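PDB 6NQ4: HAD superfamily hydrolase, which probably acts as a phosphatase of the haloacid dehalogenase superfamily and carries a sodium ion in this crystal. Local coordinates for residues Leu167-Ile178 / Ala200-Leu211. Sequence-based numbering, arbitrary orientation. Where two conformers were deposited one is given.
Sequences LQRLRSRNLPFI and AREYGQLGGRTL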
# COMPACT_ATOMS: atom_id res chain seq x y z
N LEU A 167 16.45 -16.31 -1.02
CA LEU A 167 16.34 -15.63 0.27
C LEU A 167 17.32 -16.21 1.29
O LEU A 167 17.91 -15.47 2.08
CB LEU A 167 14.91 -15.71 0.78
CG LEU A 167 13.86 -14.97 -0.07
CD1 LEU A 167 12.47 -15.18 0.52
CD2 LEU A 167 14.18 -13.47 -0.19
N GLN A 168 17.52 -17.54 1.26
CA GLN A 168 18.51 -18.15 2.15
C GLN A 168 19.90 -17.61 1.89
O GLN A 168 20.66 -17.34 2.83
CB GLN A 168 18.49 -19.67 1.97
CG GLN A 168 17.25 -20.34 2.53
CD GLN A 168 17.19 -21.83 2.22
OE1 GLN A 168 17.95 -22.35 1.40
NE2 GLN A 168 16.25 -22.51 2.86
N ARG A 169 20.27 -17.47 0.60
CA ARG A 169 21.60 -16.96 0.28
C ARG A 169 21.78 -15.54 0.76
O ARG A 169 22.82 -15.19 1.33
CB ARG A 169 21.87 -17.03 -1.22
CG ARG A 169 22.11 -18.42 -1.76
CD ARG A 169 22.72 -18.37 -3.16
NE ARG A 169 21.91 -17.65 -4.14
CZ ARG A 169 20.93 -18.19 -4.86
NH1 ARG A 169 20.60 -19.48 -4.70
NH2 ARG A 169 20.26 -17.46 -5.73
N LEU A 170 20.75 -14.70 0.56
CA LEU A 170 20.86 -13.29 0.95
C LEU A 170 20.94 -13.17 2.46
O LEU A 170 21.72 -12.36 2.99
CB LEU A 170 19.64 -12.54 0.43
CG LEU A 170 19.49 -12.52 -1.10
CD1 LEU A 170 18.11 -11.97 -1.49
CD2 LEU A 170 20.58 -11.69 -1.75
N ARG A 171 20.13 -13.97 3.16
CA ARG A 171 20.13 -13.94 4.62
C ARG A 171 21.49 -14.36 5.17
O ARG A 171 21.99 -13.75 6.12
CB ARG A 171 19.00 -14.84 5.13
CG ARG A 171 18.65 -14.64 6.61
CD ARG A 171 19.48 -15.52 7.52
NE ARG A 171 19.43 -15.02 8.88
CZ ARG A 171 20.08 -15.56 9.91
NH1 ARG A 171 20.83 -16.64 9.72
NH2 ARG A 171 19.96 -15.03 11.11
N SER A 172 22.11 -15.38 4.57
CA SER A 172 23.42 -15.83 5.03
C SER A 172 24.50 -14.78 4.84
O SER A 172 25.53 -14.84 5.52
CB SER A 172 23.82 -17.12 4.32
OG SER A 172 22.97 -18.18 4.73
N ARG A 173 24.28 -13.82 3.95
CA ARG A 173 25.20 -12.71 3.76
C ARG A 173 24.81 -11.49 4.58
O ARG A 173 25.43 -10.43 4.44
CB ARG A 173 25.34 -12.35 2.28
CG ARG A 173 26.05 -13.43 1.49
CD ARG A 173 25.98 -13.15 0.01
NE ARG A 173 26.52 -11.83 -0.30
CZ ARG A 173 26.17 -11.11 -1.36
NH1 ARG A 173 25.28 -11.59 -2.22
NH2 ARG A 173 26.70 -9.91 -1.56
N ASN A 174 23.80 -11.62 5.43
CA ASN A 174 23.38 -10.56 6.34
C ASN A 174 22.95 -9.30 5.59
O ASN A 174 23.16 -8.19 6.08
CB ASN A 174 24.48 -10.24 7.36
CG ASN A 174 23.98 -9.42 8.52
OD1 ASN A 174 22.87 -9.62 8.99
ND2 ASN A 174 24.79 -8.48 8.99
N LEU A 175 22.33 -9.46 4.40
CA LEU A 175 21.97 -8.25 3.66
C LEU A 175 20.68 -7.65 4.21
O LEU A 175 19.74 -8.38 4.53
CB LEU A 175 21.80 -8.57 2.17
CG LEU A 175 23.04 -9.12 1.46
CD1 LEU A 175 22.82 -9.21 -0.04
CD2 LEU A 175 24.27 -8.27 1.76
N PRO A 176 20.60 -6.34 4.32
CA PRO A 176 19.33 -5.71 4.69
C PRO A 176 18.37 -5.79 3.52
O PRO A 176 18.77 -5.71 2.35
CB PRO A 176 19.72 -4.26 5.00
CG PRO A 176 20.94 -4.02 4.18
CD PRO A 176 21.67 -5.34 4.08
N PHE A 177 17.08 -5.95 3.84
CA PHE A 177 16.04 -6.23 2.85
C PHE A 177 14.97 -5.15 2.97
O PHE A 177 14.17 -5.16 3.91
CB PHE A 177 15.45 -7.61 3.17
CG PHE A 177 14.48 -8.18 2.16
CD1 PHE A 177 13.15 -7.76 2.10
CD2 PHE A 177 14.87 -9.24 1.34
CE1 PHE A 177 12.25 -8.35 1.20
CE2 PHE A 177 13.98 -9.83 0.45
CZ PHE A 177 12.67 -9.38 0.38
N ILE A 178 14.94 -4.21 2.03
CA ILE A 178 13.90 -3.18 2.00
C ILE A 178 12.69 -3.75 1.26
O ILE A 178 12.81 -4.23 0.13
CB ILE A 178 14.40 -1.90 1.31
CG1 ILE A 178 15.48 -1.23 2.14
CG2 ILE A 178 13.27 -0.93 1.08
CD1 ILE A 178 16.21 -0.13 1.40
N ALA A 200 9.14 -10.61 2.08
CA ALA A 200 9.64 -10.01 3.31
C ALA A 200 9.31 -10.88 4.52
O ALA A 200 10.14 -11.04 5.41
CB ALA A 200 9.07 -8.61 3.49
N ARG A 201 8.09 -11.45 4.55
CA ARG A 201 7.71 -12.29 5.69
C ARG A 201 8.61 -13.51 5.76
O ARG A 201 9.07 -13.90 6.84
CB ARG A 201 6.24 -12.71 5.57
CG ARG A 201 5.78 -13.55 6.77
CD ARG A 201 4.27 -13.73 6.80
NE ARG A 201 3.55 -12.48 7.06
CZ ARG A 201 2.22 -12.39 7.07
NH1 ARG A 201 1.49 -13.47 6.84
NH2 ARG A 201 1.63 -11.23 7.31
N GLU A 202 8.89 -14.13 4.60
CA GLU A 202 9.78 -15.28 4.58
C GLU A 202 11.19 -14.89 5.00
O GLU A 202 11.85 -15.63 5.75
CB GLU A 202 9.80 -15.89 3.17
CG GLU A 202 8.52 -16.61 2.80
CD GLU A 202 8.20 -17.72 3.77
OE1 GLU A 202 9.14 -18.43 4.20
OE2 GLU A 202 7.02 -17.87 4.13
N TYR A 203 11.66 -13.73 4.56
CA TYR A 203 13.00 -13.30 4.94
C TYR A 203 13.09 -13.08 6.44
O TYR A 203 14.06 -13.50 7.08
CB TYR A 203 13.36 -12.02 4.19
CG TYR A 203 14.85 -11.71 4.14
CD1 TYR A 203 15.72 -12.49 3.38
CD2 TYR A 203 15.39 -10.61 4.82
CE1 TYR A 203 17.07 -12.20 3.29
CE2 TYR A 203 16.76 -10.33 4.75
CZ TYR A 203 17.59 -11.13 3.98
OH TYR A 203 18.93 -10.85 3.88
N GLY A 204 12.08 -12.45 7.03
CA GLY A 204 12.06 -12.29 8.48
C GLY A 204 12.03 -13.61 9.22
O GLY A 204 12.67 -13.77 10.25
N GLN A 205 11.28 -14.58 8.70
CA GLN A 205 11.21 -15.89 9.34
C GLN A 205 12.56 -16.60 9.31
O GLN A 205 12.87 -17.40 10.21
CB GLN A 205 10.12 -16.74 8.67
CG GLN A 205 9.90 -18.13 9.26
CD GLN A 205 9.04 -18.14 10.52
OE1 GLN A 205 8.32 -17.18 10.81
NE2 GLN A 205 9.10 -19.24 11.26
N LEU A 206 13.38 -16.32 8.30
CA LEU A 206 14.74 -16.84 8.25
C LEU A 206 15.67 -16.12 9.23
O LEU A 206 16.82 -16.55 9.39
CB LEU A 206 15.32 -16.71 6.83
CG LEU A 206 14.64 -17.52 5.72
CD1 LEU A 206 15.17 -17.10 4.35
CD2 LEU A 206 14.83 -19.03 5.95
N GLY A 207 15.21 -15.06 9.88
CA GLY A 207 16.08 -14.27 10.74
C GLY A 207 16.69 -13.06 10.07
O GLY A 207 17.58 -12.43 10.65
N GLY A 208 16.24 -12.71 8.85
CA GLY A 208 16.81 -11.56 8.16
C GLY A 208 16.18 -10.25 8.59
O GLY A 208 15.07 -10.19 9.10
N ARG A 209 16.93 -9.16 8.39
CA ARG A 209 16.46 -7.83 8.75
C ARG A 209 15.65 -7.25 7.59
O ARG A 209 16.14 -7.19 6.46
CB ARG A 209 17.66 -6.92 9.01
CG ARG A 209 17.30 -5.47 9.32
CD ARG A 209 18.50 -4.71 9.89
NE ARG A 209 18.31 -3.25 9.92
CZ ARG A 209 19.01 -2.39 9.19
NH1 ARG A 209 19.97 -2.83 8.38
NH2 ARG A 209 18.78 -1.09 9.29
N THR A 210 14.43 -6.81 7.88
CA THR A 210 13.58 -6.16 6.89
C THR A 210 13.31 -4.71 7.30
O THR A 210 13.24 -4.38 8.50
CB THR A 210 12.23 -6.88 6.68
OG1 THR A 210 11.53 -6.94 7.92
CG2 THR A 210 12.45 -8.29 6.16
N LEU A 211 13.17 -3.86 6.29
CA LEU A 211 12.90 -2.45 6.48
C LEU A 211 11.69 -2.10 5.65
O LEU A 211 11.68 -2.33 4.43
CB LEU A 211 14.10 -1.59 6.05
CG LEU A 211 15.38 -1.83 6.86
CD1 LEU A 211 16.24 -2.94 6.26
CD2 LEU A 211 16.15 -0.52 6.97
O HOH W 1 19.56 -9.34 7.13
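Tyr203 lays its ring against Phe177 in an offset stack. The centroids are 4.7 Å apart and the planes tilt by 26°. Phe177 CD2 sits over the centre of the tyrosine ring, and Phe177 CB comes to 3.4 Å from Tyr203 CE2. With CG anti to the backbone N (chi1 -161°), Tyr203 reaches from helix 196-205 between helix 164-172 and the loop that leads into strand 177-179. There its hydroxyl donates to the backbone: Tyr203 OH to Leu175 O is 2.7 Å. A water also donates to Leu175 O and accepts from Arg209 N, so that carbonyl takes two bonds. Arg171 bends over the Schellman turn at Gly207. Its CB lies 3.8 Å from Tyr203 CE1. Leu206 CD1 packs on Leu167 CB. Phe177 N bonds Arg209 O at 3.0 Å and Leu211 N bonds Phe177 O at 2.9 Å. These bonds place strand 210-212 at one edge of the five-stranded parallel sheet. This sheet is separate from the six-stranded one near the sodium site, consistent with an HAD cap domain. The Phe177 side chain also touches Val147 of adjacent strand 146-149. A buried tyrosine thus combines aromatic packing with a hydroxyl bond that satisfies its polar end.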